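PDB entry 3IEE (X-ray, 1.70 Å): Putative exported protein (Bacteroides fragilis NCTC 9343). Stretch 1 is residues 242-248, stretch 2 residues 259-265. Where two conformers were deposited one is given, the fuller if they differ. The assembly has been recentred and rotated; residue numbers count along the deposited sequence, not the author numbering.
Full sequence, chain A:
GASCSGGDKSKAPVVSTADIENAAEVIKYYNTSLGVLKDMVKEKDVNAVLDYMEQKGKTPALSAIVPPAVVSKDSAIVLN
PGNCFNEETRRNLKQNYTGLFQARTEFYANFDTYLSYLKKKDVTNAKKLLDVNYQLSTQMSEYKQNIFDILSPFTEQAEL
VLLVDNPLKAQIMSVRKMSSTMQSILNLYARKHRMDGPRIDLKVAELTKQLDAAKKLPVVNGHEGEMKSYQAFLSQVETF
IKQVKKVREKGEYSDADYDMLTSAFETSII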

# COMPACT_ATOMS: atom_id res chain seq x y z
N LYS A 242 -7.92 -1.94 17.11
CA LYS A 242 -8.29 -1.04 18.20
C LYS A 242 -7.48 0.29 18.13
O LYS A 242 -8.02 1.38 18.39
CB LYS A 242 -8.17 -1.74 19.55
CG LYS A 242 -9.26 -2.80 19.72
CD LYS A 242 -9.39 -3.49 21.12
CE LYS A 242 -8.29 -4.50 21.40
NZ LYS A 242 -8.62 -5.46 22.53
N GLN A 243 -6.20 0.19 17.80
CA GLN A 243 -5.35 1.38 17.66
C GLN A 243 -5.84 2.25 16.48
O GLN A 243 -5.86 3.47 16.59
CB GLN A 243 -3.90 0.98 17.43
CG GLN A 243 -3.16 0.43 18.65
CD GLN A 243 -1.63 0.34 18.39
OE1 GLN A 243 -1.16 0.42 17.24
NE2 GLN A 243 -0.87 0.23 19.46
N VAL A 244 -6.23 1.63 15.37
CA VAL A 244 -6.67 2.41 14.21
C VAL A 244 -7.95 3.13 14.60
O VAL A 244 -8.10 4.30 14.30
CB VAL A 244 -6.90 1.58 12.94
CG1 VAL A 244 -7.54 2.48 11.80
CG2 VAL A 244 -5.60 0.90 12.48
N LYS A 245 -8.85 2.43 15.28
CA LYS A 245 -10.08 3.09 15.76
C LYS A 245 -9.83 4.30 16.67
O LYS A 245 -10.48 5.34 16.53
CB LYS A 245 -10.97 2.07 16.44
CG LYS A 245 -11.63 1.18 15.44
CD LYS A 245 -12.53 0.23 16.16
CE LYS A 245 -13.17 -0.72 15.22
NZ LYS A 245 -13.58 -1.88 16.04
N LYS A 246 -8.87 4.19 17.57
CA LYS A 246 -8.49 5.29 18.47
C LYS A 246 -7.89 6.48 17.69
O LYS A 246 -8.25 7.65 17.91
CB LYS A 246 -7.54 4.78 19.52
CG LYS A 246 -8.21 3.88 20.52
CD LYS A 246 -9.17 4.57 21.51
CE LYS A 246 -9.63 3.55 22.58
NZ LYS A 246 -10.52 4.12 23.61
N VAL A 247 -7.00 6.19 16.75
CA VAL A 247 -6.42 7.20 15.87
C VAL A 247 -7.50 7.89 15.02
O VAL A 247 -7.47 9.10 14.83
CB VAL A 247 -5.25 6.58 15.01
CG1 VAL A 247 -4.85 7.50 13.85
CG2 VAL A 247 -4.05 6.32 15.94
N ARG A 248 -8.47 7.12 14.56
CA ARG A 248 -9.61 7.69 13.83
C ARG A 248 -10.54 8.61 14.65
O ARG A 248 -11.38 9.35 14.06
CB ARG A 248 -10.41 6.58 13.15
CG ARG A 248 -9.80 6.23 11.81
CD ARG A 248 -10.11 7.31 10.73
NE ARG A 248 -11.53 7.44 10.40
CZ ARG A 248 -12.23 8.57 10.31
NH1 ARG A 248 -11.66 9.75 10.48
NH2 ARG A 248 -13.49 8.48 9.95
N ASP A 259 3.66 5.86 12.84
CA ASP A 259 4.73 5.01 13.28
C ASP A 259 4.21 4.02 14.37
O ASP A 259 4.66 2.89 14.44
CB ASP A 259 5.85 5.87 13.82
CG ASP A 259 6.54 6.69 12.72
OD1 ASP A 259 6.35 6.42 11.48
OD2 ASP A 259 7.26 7.63 13.12
N MSE A 260 3.26 4.45 15.20
CA MSE A 260 2.67 3.52 16.16
C MSE A 260 1.99 2.37 15.41
O MSE A 260 2.17 1.19 15.74
CB MSE A 260 1.63 4.21 17.04
CG MSE A 260 1.07 3.32 18.10
SE MSE A 260 -0.27 4.33 19.14
CE MSE A 260 -1.57 4.68 17.72
N LEU A 261 1.20 2.74 14.40
CA LEU A 261 0.45 1.74 13.64
C LEU A 261 1.40 0.81 12.85
O LEU A 261 1.18 -0.41 12.81
CB LEU A 261 -0.55 2.40 12.70
CG LEU A 261 -1.72 3.12 13.39
CD1 LEU A 261 -2.60 3.86 12.37
CD2 LEU A 261 -2.58 2.17 14.22
N THR A 262 2.42 1.40 12.20
CA THR A 262 3.30 0.61 11.33
C THR A 262 4.05 -0.31 12.25
O THR A 262 4.24 -1.48 11.98
CB THR A 262 4.29 1.46 10.52
OG1 THR A 262 5.12 2.18 11.41
CG2 THR A 262 3.58 2.42 9.58
N SER A 263 4.44 0.19 13.43
CA SER A 263 5.10 -0.66 14.41
C SER A 263 4.22 -1.82 14.92
O SER A 263 4.73 -2.93 15.14
CB SER A 263 5.63 0.17 15.57
OG SER A 263 6.60 1.10 15.06
N ALA A 264 2.93 -1.56 15.06
CA ALA A 264 1.97 -2.59 15.49
C ALA A 264 1.89 -3.67 14.39
O ALA A 264 1.93 -4.89 14.67
CB ALA A 264 0.61 -1.96 15.78
N PHE A 265 1.88 -3.22 13.15
CA PHE A 265 1.90 -4.11 12.00
C PHE A 265 3.17 -4.97 11.97
O PHE A 265 3.12 -6.20 11.90
CB PHE A 265 1.74 -3.28 10.72
CG PHE A 265 2.06 -4.03 9.49
CD1 PHE A 265 1.23 -5.07 9.07
CD2 PHE A 265 3.23 -3.76 8.77
CE1 PHE A 265 1.51 -5.79 7.94
CE2 PHE A 265 3.52 -4.50 7.59
CZ PHE A 265 2.67 -5.53 7.20

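Two helical segments of one chain, 242-247 and 259-265, pack side by side and run nearly antiparallel, with 170° between their directions. Their axes come no closer than 10.4 Å. The contact is small, burying 285 Å² over both sides. No hydrogen bond crosses it, so side-chain packing holds the two segments together.

Gln243 is the most covered residue, with 77 Å² under the other helix. Its CA lies 7.1 Å from the CA of Leu261, the nearest such pair. The CA-to-CB bond points toward the partner helix, and chi1 m with chi2 t extends the chain across it. The aliphatic base packs first: Gln243 CB is 3.7 Å from Leu261 CD2. The amide end reaches further, and Gln243 OE1 lies 3.3 Å from Ala264 CB. The same OE1 is 3.7 Å from Met260 O; as modelled both are acceptors, so this is only a contact. Met260 O accepts the helical bond from Ala264 N at 2.9 Å. Glutamine suits this partly exposed place because its methylenes can pack while its amide is tolerated at a contact that is not fully buried. Ala264 also points toward the partner, and its single methyl leaves room for the amide to lie close.

Leu261 follows with 72 Å² covered. Its CA-to-CB bond points sideways, but the end of the side chain comes nearer to the other helix. The rotamer, chi1 m and chi2 t, places CD2 against two neighbours. Besides Gln243 CB, Leu261 CD2 touches Val244 CG2 at 3.7 Å. Both Leu261 and Val244 are buried and apolar, so this contact keeps hydrocarbon away from solvent. Val244 points sideways, and with chi1 t its CG2 still reaches the leucine.

Met260 has the next largest covered area, 54 Å². It is selenomethionine, and two conformers were deposited; the one described has chi1 t, chi2 t and chi3 p. The extended first part carries SE out toward the other helix, and the terminal methyl meets a valine: Met260 CE is 3.5 Å from Val247 CG2. Val247 is buried and points toward the partner. The long, unbranched side chain suits a partly exposed position from which its terminal methyl reaches Val247.

Several residues away from the contact are polar. Lys242 and Lys245 are exposed and out of reach of the partner. Thr262 points away, and its OG1 donates to Asp259 O at 3.1 Å. Ser263 OG donates to the same Asp259 O at 2.7 Å. These hydroxyls are thus satisfied within their own helix.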